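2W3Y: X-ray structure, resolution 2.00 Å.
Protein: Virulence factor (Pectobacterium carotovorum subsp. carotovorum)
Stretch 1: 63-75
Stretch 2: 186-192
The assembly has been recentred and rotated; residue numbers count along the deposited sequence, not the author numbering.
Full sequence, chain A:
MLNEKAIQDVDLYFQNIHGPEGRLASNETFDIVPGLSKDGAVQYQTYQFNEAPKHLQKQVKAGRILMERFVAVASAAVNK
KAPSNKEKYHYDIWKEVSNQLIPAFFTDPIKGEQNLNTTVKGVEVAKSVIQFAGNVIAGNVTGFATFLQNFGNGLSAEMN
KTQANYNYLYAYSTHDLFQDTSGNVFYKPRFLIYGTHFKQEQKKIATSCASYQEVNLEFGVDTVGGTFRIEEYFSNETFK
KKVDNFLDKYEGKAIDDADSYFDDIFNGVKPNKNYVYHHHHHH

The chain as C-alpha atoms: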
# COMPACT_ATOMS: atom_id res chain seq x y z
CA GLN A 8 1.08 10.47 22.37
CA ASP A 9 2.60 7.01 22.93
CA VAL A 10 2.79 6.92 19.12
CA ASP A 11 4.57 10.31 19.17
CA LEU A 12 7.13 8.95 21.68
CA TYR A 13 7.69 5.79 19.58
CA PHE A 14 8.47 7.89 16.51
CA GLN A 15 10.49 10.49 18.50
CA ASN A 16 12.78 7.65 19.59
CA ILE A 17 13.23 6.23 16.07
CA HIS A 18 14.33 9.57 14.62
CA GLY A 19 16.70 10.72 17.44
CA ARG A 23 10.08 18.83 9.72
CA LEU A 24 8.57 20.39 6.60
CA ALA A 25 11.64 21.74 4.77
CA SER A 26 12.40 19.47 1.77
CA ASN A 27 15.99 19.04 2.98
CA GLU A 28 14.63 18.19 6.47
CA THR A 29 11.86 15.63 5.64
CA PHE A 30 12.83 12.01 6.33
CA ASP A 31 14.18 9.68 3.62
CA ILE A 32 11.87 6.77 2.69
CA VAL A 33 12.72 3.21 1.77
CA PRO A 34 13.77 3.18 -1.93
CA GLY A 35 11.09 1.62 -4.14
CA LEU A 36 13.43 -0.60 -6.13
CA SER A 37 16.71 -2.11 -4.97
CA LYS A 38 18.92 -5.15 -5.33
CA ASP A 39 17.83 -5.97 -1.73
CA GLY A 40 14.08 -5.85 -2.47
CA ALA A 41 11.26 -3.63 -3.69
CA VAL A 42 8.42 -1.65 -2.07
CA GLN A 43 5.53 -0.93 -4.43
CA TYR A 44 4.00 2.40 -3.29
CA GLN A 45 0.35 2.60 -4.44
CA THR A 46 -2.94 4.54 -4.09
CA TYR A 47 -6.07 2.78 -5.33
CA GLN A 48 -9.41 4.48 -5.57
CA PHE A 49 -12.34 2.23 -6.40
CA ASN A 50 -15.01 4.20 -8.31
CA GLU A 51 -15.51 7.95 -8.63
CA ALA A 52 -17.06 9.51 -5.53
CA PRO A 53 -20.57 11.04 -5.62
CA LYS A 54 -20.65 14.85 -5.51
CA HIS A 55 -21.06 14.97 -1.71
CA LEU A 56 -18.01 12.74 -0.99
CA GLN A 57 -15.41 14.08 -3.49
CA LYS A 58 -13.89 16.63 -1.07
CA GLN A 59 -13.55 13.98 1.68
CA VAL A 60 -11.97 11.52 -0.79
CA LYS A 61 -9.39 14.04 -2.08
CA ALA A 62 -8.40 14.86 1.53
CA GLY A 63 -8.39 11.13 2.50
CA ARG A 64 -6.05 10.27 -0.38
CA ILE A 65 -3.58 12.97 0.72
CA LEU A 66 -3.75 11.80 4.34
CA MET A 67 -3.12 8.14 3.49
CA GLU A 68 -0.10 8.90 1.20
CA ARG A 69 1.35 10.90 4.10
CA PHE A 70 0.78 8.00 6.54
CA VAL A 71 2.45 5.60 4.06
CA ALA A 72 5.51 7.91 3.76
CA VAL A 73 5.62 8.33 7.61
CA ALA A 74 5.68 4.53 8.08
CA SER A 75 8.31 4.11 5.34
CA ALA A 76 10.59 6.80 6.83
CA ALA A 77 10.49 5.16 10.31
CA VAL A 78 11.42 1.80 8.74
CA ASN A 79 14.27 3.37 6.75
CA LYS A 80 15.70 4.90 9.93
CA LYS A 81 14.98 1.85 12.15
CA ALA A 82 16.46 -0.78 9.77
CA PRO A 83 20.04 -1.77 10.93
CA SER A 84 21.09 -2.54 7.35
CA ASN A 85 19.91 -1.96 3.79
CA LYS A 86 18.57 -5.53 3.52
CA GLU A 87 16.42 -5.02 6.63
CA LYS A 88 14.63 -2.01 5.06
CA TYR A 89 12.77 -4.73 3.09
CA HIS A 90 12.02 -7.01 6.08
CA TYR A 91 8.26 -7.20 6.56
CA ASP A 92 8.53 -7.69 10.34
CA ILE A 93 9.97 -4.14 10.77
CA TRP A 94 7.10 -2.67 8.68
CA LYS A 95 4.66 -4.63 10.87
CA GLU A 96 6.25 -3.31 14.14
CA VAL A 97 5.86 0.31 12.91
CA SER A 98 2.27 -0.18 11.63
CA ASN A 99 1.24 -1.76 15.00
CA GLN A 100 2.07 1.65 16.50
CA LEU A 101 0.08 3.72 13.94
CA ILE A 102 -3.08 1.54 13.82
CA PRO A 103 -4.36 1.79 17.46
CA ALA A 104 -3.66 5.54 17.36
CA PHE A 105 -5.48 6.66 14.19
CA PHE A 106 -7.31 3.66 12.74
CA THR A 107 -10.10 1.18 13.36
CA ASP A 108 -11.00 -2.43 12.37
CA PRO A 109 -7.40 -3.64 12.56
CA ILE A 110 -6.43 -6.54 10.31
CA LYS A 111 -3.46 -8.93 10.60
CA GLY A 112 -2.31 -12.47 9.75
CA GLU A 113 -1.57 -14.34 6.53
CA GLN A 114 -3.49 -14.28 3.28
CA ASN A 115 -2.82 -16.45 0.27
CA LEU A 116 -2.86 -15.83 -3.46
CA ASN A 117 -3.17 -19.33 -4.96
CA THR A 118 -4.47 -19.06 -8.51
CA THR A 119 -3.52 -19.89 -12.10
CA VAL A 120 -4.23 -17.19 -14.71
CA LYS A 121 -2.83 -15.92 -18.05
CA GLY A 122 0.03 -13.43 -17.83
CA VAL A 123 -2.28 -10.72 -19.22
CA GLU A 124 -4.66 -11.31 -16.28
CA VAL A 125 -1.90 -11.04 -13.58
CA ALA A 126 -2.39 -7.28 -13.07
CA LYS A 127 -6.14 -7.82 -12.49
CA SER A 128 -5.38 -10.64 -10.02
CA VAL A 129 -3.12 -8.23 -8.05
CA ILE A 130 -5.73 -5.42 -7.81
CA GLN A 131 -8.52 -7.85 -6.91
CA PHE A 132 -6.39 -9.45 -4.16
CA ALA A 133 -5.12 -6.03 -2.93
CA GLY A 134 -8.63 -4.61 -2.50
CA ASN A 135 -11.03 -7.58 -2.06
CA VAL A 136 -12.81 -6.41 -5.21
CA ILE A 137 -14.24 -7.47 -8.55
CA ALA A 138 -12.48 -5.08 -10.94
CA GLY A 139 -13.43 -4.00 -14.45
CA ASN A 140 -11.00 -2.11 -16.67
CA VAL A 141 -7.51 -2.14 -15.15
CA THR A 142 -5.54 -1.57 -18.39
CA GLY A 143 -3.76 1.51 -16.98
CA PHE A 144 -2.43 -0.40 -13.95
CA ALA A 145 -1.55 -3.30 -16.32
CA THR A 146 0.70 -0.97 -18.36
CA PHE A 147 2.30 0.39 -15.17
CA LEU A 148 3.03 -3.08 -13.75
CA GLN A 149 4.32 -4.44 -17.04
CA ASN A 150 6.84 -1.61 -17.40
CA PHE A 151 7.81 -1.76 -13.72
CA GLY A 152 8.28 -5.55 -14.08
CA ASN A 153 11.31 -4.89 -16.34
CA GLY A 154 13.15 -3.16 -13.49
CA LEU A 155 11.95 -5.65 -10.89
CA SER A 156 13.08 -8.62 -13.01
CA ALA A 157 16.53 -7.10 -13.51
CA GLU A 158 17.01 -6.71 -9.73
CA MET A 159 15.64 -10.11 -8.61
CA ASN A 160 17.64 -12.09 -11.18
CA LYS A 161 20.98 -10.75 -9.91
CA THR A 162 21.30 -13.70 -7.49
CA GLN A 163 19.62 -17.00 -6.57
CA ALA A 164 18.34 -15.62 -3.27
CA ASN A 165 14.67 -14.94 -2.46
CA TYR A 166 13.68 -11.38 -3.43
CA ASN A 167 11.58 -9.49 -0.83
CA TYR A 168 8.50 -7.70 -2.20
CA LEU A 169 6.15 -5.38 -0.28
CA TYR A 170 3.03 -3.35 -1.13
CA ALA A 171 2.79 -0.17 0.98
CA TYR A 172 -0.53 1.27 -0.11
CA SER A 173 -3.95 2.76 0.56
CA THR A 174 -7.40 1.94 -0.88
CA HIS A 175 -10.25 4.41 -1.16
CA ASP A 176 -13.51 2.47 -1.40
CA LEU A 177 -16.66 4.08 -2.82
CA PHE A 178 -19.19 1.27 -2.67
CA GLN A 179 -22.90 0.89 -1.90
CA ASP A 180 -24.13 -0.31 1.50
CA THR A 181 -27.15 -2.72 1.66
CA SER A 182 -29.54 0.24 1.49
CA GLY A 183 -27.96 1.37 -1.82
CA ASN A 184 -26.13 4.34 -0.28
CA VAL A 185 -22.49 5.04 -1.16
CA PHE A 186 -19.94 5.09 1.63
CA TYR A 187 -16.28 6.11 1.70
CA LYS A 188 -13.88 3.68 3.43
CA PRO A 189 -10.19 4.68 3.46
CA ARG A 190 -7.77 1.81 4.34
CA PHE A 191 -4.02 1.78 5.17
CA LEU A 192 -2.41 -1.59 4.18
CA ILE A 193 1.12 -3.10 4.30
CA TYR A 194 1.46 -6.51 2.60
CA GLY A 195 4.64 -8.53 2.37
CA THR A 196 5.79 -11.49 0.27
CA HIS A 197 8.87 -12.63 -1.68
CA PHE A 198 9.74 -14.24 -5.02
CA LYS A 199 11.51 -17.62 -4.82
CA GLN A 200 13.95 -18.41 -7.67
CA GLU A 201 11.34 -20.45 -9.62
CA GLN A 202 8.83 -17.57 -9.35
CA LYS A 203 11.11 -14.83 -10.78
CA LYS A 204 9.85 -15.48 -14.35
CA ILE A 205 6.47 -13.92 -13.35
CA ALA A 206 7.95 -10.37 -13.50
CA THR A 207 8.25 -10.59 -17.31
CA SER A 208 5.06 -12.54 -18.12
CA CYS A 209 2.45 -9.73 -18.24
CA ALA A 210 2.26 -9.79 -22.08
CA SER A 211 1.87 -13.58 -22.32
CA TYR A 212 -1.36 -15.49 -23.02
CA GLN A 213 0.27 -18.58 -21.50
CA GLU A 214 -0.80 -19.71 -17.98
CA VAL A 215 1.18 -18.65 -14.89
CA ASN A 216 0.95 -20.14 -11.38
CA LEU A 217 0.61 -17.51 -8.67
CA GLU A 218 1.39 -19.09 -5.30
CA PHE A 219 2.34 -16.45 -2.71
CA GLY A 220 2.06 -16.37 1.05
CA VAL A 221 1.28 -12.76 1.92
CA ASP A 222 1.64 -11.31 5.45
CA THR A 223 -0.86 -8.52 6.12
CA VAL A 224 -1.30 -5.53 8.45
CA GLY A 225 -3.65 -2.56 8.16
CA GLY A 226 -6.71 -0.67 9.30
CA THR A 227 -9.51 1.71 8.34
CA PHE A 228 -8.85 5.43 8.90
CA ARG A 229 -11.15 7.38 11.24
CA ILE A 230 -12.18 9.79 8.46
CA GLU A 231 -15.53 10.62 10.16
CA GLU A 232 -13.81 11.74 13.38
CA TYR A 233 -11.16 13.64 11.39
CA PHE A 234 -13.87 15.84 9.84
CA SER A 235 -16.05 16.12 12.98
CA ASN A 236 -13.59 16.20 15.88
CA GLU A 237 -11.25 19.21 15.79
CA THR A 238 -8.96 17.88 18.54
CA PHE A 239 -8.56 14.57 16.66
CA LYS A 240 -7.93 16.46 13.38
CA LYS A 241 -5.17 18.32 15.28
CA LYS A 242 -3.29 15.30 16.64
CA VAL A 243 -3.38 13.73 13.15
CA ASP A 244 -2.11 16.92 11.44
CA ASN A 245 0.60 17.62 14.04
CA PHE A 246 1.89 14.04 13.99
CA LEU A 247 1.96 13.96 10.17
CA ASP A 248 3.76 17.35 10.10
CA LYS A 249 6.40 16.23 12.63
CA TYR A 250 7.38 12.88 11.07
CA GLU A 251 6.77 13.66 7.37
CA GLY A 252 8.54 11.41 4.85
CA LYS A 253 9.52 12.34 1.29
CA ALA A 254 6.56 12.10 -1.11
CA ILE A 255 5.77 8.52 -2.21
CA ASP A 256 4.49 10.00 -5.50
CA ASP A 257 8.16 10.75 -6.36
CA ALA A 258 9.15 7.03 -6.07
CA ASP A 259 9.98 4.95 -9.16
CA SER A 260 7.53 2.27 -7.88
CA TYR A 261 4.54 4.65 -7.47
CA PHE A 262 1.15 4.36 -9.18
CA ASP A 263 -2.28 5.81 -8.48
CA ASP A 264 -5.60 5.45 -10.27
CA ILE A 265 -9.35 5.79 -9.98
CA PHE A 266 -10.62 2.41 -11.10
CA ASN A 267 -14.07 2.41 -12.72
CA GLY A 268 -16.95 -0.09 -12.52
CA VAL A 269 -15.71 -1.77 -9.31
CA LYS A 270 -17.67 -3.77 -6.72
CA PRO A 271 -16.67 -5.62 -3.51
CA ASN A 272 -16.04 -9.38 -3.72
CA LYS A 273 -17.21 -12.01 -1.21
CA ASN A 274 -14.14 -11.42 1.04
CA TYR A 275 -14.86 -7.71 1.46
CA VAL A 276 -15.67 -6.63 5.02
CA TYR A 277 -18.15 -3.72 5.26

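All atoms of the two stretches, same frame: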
# COMPACT_ATOMS: atom_id res chain seq x y z
N GLY A 63 -8.72 12.48 2.02
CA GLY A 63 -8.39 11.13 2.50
C GLY A 63 -7.21 10.53 1.76
O GLY A 63 -6.34 9.92 2.38
N ARG A 64 -7.17 10.72 0.44
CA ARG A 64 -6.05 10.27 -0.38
C ARG A 64 -4.75 10.93 0.03
O ARG A 64 -3.74 10.25 0.17
CB ARG A 64 -6.34 10.44 -1.89
CG ARG A 64 -7.42 9.48 -2.39
CD ARG A 64 -7.66 9.56 -3.88
NE ARG A 64 -6.43 9.50 -4.68
CZ ARG A 64 -6.38 9.17 -5.96
NH1 ARG A 64 -7.47 8.82 -6.61
NH2 ARG A 64 -5.22 9.16 -6.60
N ILE A 65 -4.78 12.25 0.25
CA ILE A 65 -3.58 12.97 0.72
C ILE A 65 -3.12 12.48 2.08
O ILE A 65 -1.92 12.24 2.28
CB ILE A 65 -3.75 14.52 0.79
CG1 ILE A 65 -4.21 15.11 -0.56
CG2 ILE A 65 -2.46 15.19 1.29
CD1 ILE A 65 -3.45 14.68 -1.75
N LEU A 66 -4.05 12.33 3.01
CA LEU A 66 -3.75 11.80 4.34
C LEU A 66 -3.08 10.42 4.32
O LEU A 66 -2.08 10.19 5.01
CB LEU A 66 -5.01 11.75 5.19
CG LEU A 66 -5.58 13.08 5.69
CD1 LEU A 66 -6.97 12.85 6.33
CD2 LEU A 66 -4.63 13.78 6.67
N MET A 67 -3.64 9.51 3.52
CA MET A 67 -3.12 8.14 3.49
C MET A 67 -1.71 8.07 2.87
O MET A 67 -0.86 7.32 3.38
CB MET A 67 -4.10 7.20 2.78
CG MET A 67 -5.37 6.84 3.59
SD MET A 67 -5.14 6.09 5.24
CE MET A 67 -5.02 7.48 6.35
N GLU A 68 -1.46 8.84 1.80
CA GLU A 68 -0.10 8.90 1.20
C GLU A 68 0.93 9.42 2.21
O GLU A 68 2.09 8.98 2.24
CB GLU A 68 -0.08 9.71 -0.10
CG GLU A 68 -0.92 9.10 -1.24
CD GLU A 68 -0.55 9.58 -2.65
OE1 GLU A 68 0.36 10.44 -2.83
OE2 GLU A 68 -1.18 9.08 -3.62
N ARG A 69 0.50 10.36 3.05
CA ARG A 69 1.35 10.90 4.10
C ARG A 69 1.65 9.87 5.20
O ARG A 69 2.79 9.79 5.66
CB ARG A 69 0.73 12.17 4.70
CG ARG A 69 0.75 13.36 3.73
CD ARG A 69 0.12 14.59 4.37
NE ARG A 69 1.09 15.26 5.23
CZ ARG A 69 0.84 16.29 6.03
NH1 ARG A 69 -0.39 16.80 6.12
NH2 ARG A 69 1.83 16.82 6.75
N PHE A 70 0.62 9.11 5.59
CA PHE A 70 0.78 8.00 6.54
C PHE A 70 1.71 6.90 5.99
O PHE A 70 2.57 6.39 6.72
CB PHE A 70 -0.58 7.41 6.93
CG PHE A 70 -1.21 8.06 8.16
CD1 PHE A 70 -0.62 7.94 9.41
CD2 PHE A 70 -2.41 8.77 8.04
CE1 PHE A 70 -1.20 8.53 10.54
CE2 PHE A 70 -3.01 9.37 9.16
CZ PHE A 70 -2.41 9.25 10.41
N VAL A 71 1.55 6.57 4.71
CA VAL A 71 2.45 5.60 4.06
C VAL A 71 3.91 6.06 4.08
O VAL A 71 4.80 5.27 4.45
CB VAL A 71 1.95 5.21 2.59
CG1 VAL A 71 3.00 4.35 1.85
CG2 VAL A 71 0.61 4.48 2.66
N ALA A 72 4.16 7.34 3.73
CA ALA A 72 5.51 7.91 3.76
C ALA A 72 6.08 8.01 5.20
O ALA A 72 7.27 7.76 5.42
CB ALA A 72 5.56 9.29 3.06
N VAL A 73 5.22 8.36 6.17
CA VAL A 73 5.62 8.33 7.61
C VAL A 73 6.08 6.93 8.05
O VAL A 73 7.14 6.79 8.67
CB VAL A 73 4.50 8.90 8.55
CG1 VAL A 73 4.76 8.55 10.03
CG2 VAL A 73 4.41 10.39 8.39
N ALA A 74 5.31 5.90 7.71
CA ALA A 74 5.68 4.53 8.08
C ALA A 74 7.01 4.13 7.41
O ALA A 74 7.92 3.59 8.05
CB ALA A 74 4.57 3.56 7.74
N SER A 75 7.12 4.42 6.11
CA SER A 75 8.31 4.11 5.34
C SER A 75 9.58 4.78 5.86
O SER A 75 10.64 4.16 5.87
CB SER A 75 8.12 4.46 3.87
OG SER A 75 9.26 4.05 3.14
N PHE A 186 -20.80 4.70 0.54
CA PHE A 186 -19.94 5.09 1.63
C PHE A 186 -18.49 5.24 1.15
O PHE A 186 -18.09 4.68 0.11
CB PHE A 186 -20.02 4.09 2.80
CG PHE A 186 -19.61 2.69 2.43
CD1 PHE A 186 -18.26 2.33 2.41
CD2 PHE A 186 -20.56 1.74 2.06
CE1 PHE A 186 -17.87 1.05 2.07
CE2 PHE A 186 -20.17 0.44 1.71
CZ PHE A 186 -18.82 0.10 1.71
N TYR A 187 -17.72 6.02 1.90
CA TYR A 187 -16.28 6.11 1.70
C TYR A 187 -15.52 5.40 2.84
O TYR A 187 -15.66 5.77 4.02
CB TYR A 187 -15.85 7.58 1.51
CG TYR A 187 -14.36 7.83 1.50
CD1 TYR A 187 -13.50 7.08 0.68
CD2 TYR A 187 -13.81 8.83 2.31
CE1 TYR A 187 -12.12 7.32 0.69
CE2 TYR A 187 -12.45 9.08 2.32
CZ TYR A 187 -11.61 8.32 1.51
OH TYR A 187 -10.25 8.58 1.52
N LYS A 188 -14.76 4.36 2.48
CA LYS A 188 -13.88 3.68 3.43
C LYS A 188 -12.41 3.83 3.00
O LYS A 188 -12.00 3.25 1.99
CB LYS A 188 -14.25 2.19 3.57
CG LYS A 188 -13.49 1.44 4.67
CD LYS A 188 -13.67 -0.09 4.57
CE LYS A 188 -15.10 -0.54 4.85
NZ LYS A 188 -15.60 -0.12 6.20
N PRO A 189 -11.63 4.66 3.73
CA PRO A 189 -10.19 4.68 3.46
C PRO A 189 -9.40 3.67 4.30
O PRO A 189 -9.52 3.66 5.53
CB PRO A 189 -9.79 6.11 3.82
CG PRO A 189 -10.79 6.54 4.88
CD PRO A 189 -12.02 5.65 4.75
N ARG A 190 -8.61 2.83 3.63
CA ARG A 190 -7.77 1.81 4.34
C ARG A 190 -6.26 2.00 4.10
O ARG A 190 -5.85 2.32 2.97
CB ARG A 190 -8.16 0.40 3.89
CG ARG A 190 -9.56 -0.06 4.26
CD ARG A 190 -9.86 -1.46 3.66
NE ARG A 190 -10.30 -1.41 2.24
CZ ARG A 190 -10.18 -2.41 1.36
NH1 ARG A 190 -9.63 -3.56 1.74
NH2 ARG A 190 -10.60 -2.27 0.10
N PHE A 191 -5.48 1.79 5.16
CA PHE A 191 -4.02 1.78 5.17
C PHE A 191 -3.59 0.30 5.27
O PHE A 191 -3.99 -0.41 6.20
CB PHE A 191 -3.52 2.58 6.39
CG PHE A 191 -2.03 2.51 6.65
CD1 PHE A 191 -1.16 3.43 6.08
CD2 PHE A 191 -1.51 1.56 7.53
CE1 PHE A 191 0.23 3.37 6.37
CE2 PHE A 191 -0.15 1.49 7.81
CZ PHE A 191 0.72 2.39 7.23
N LEU A 192 -2.80 -0.16 4.29
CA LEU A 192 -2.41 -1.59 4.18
C LEU A 192 -0.92 -1.78 3.88
O LEU A 192 -0.38 -1.13 2.99
CB LEU A 192 -3.25 -2.28 3.09
CG LEU A 192 -4.76 -2.35 3.33
CD1 LEU A 192 -5.56 -2.57 2.04
CD2 LEU A 192 -5.12 -3.41 4.39

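Residues 63-75 lie within a longer α-helix and residues 186-192 within a longer β-strand of the same chain, and the two segments run nearly parallel, their N-to-C directions differing by 11°. Their axes approach to 9.2 Å, a spacing that leaves room for side chains between the backbones. The helix is regular throughout, each amide from Met67 to Ser75 bonding to the carbonyl four residues earlier, as in Met67 N to Gly63 O (3.0 Å) and Ala74 N to Phe70 O (3.0 Å). The strand keeps extended backbone angles along its whole length. In register, Gly63 lies across from Pro189, with their CA atoms 6.8 Å apart, and Met67 across from Phe191, with CA atoms 6.6 Å apart. One helical turn is thus matched by two strand residues. No hydrogen bond or salt bridge links the segments; the contact is one of van der Waals packing, burying 323 Å² summed over both sides.

The helix meets the strand chiefly through Gly63, Met67, Phe70, Val71 and Ala74, whose spacing of three and four residues places them along one side of the helix. On the strand, alternation brings Tyr187, Pro189 and Phe191 to the contact, while Phe186 and Lys188 do not reach the helix.

At the N-terminal end, the CA-to-CB bond of Tyr187 points toward the helix; with chi1 in the t rotamer, its OH comes within 3.3 Å of Gly63 CA. The glycine carbon lies at the edge of the ring, near its plane. This close approach depends on the absence of a side chain: an ideally placed CB on Gly63 would sit 1.9 Å from Tyr187 OH, a clear clash. The hydroxyl, although it abuts the helix backbone, makes its hydrogen bonding elsewhere in the structure.

One turn further on, Met67 points toward the strand and bridges two of its residues. Met67 CG lies 4.5 Å from Pro189 CB, a loose apolar contact, and Met67 SD packs 4.0 Å from Phe191 CB. In the m, m, p conformation the side chain of Met67 runs across the strand direction, and Met67 SD also lies 4.4 Å from the backbone C of Arg190. The side chain of Arg190 itself starts away from the helix.

Phe191 is the centre of the contact, with 96 Å² covered by the helix. Its CA-to-CB bond points sideways, but the t rotamer brings the end of the ring nearer to the helix. Three neighbouring atoms of the Phe191 ring meet the helix: CD1 lies 4.1 Å from Phe70 CB, CE1 lies 3.9 Å from Val71 CG2, and CZ lies 4.1 Å from Ala74 CB. Ala74 CB sits at the ring edge, as does the backbone Val71 N, 3.8 Å from Phe191 CE1. The small methyl of Ala74 points toward the strand and meets the tip of the ring. Phe70 also starts toward the strand, but its own ring leads away, leaving mainly its CB and backbone to meet Phe191.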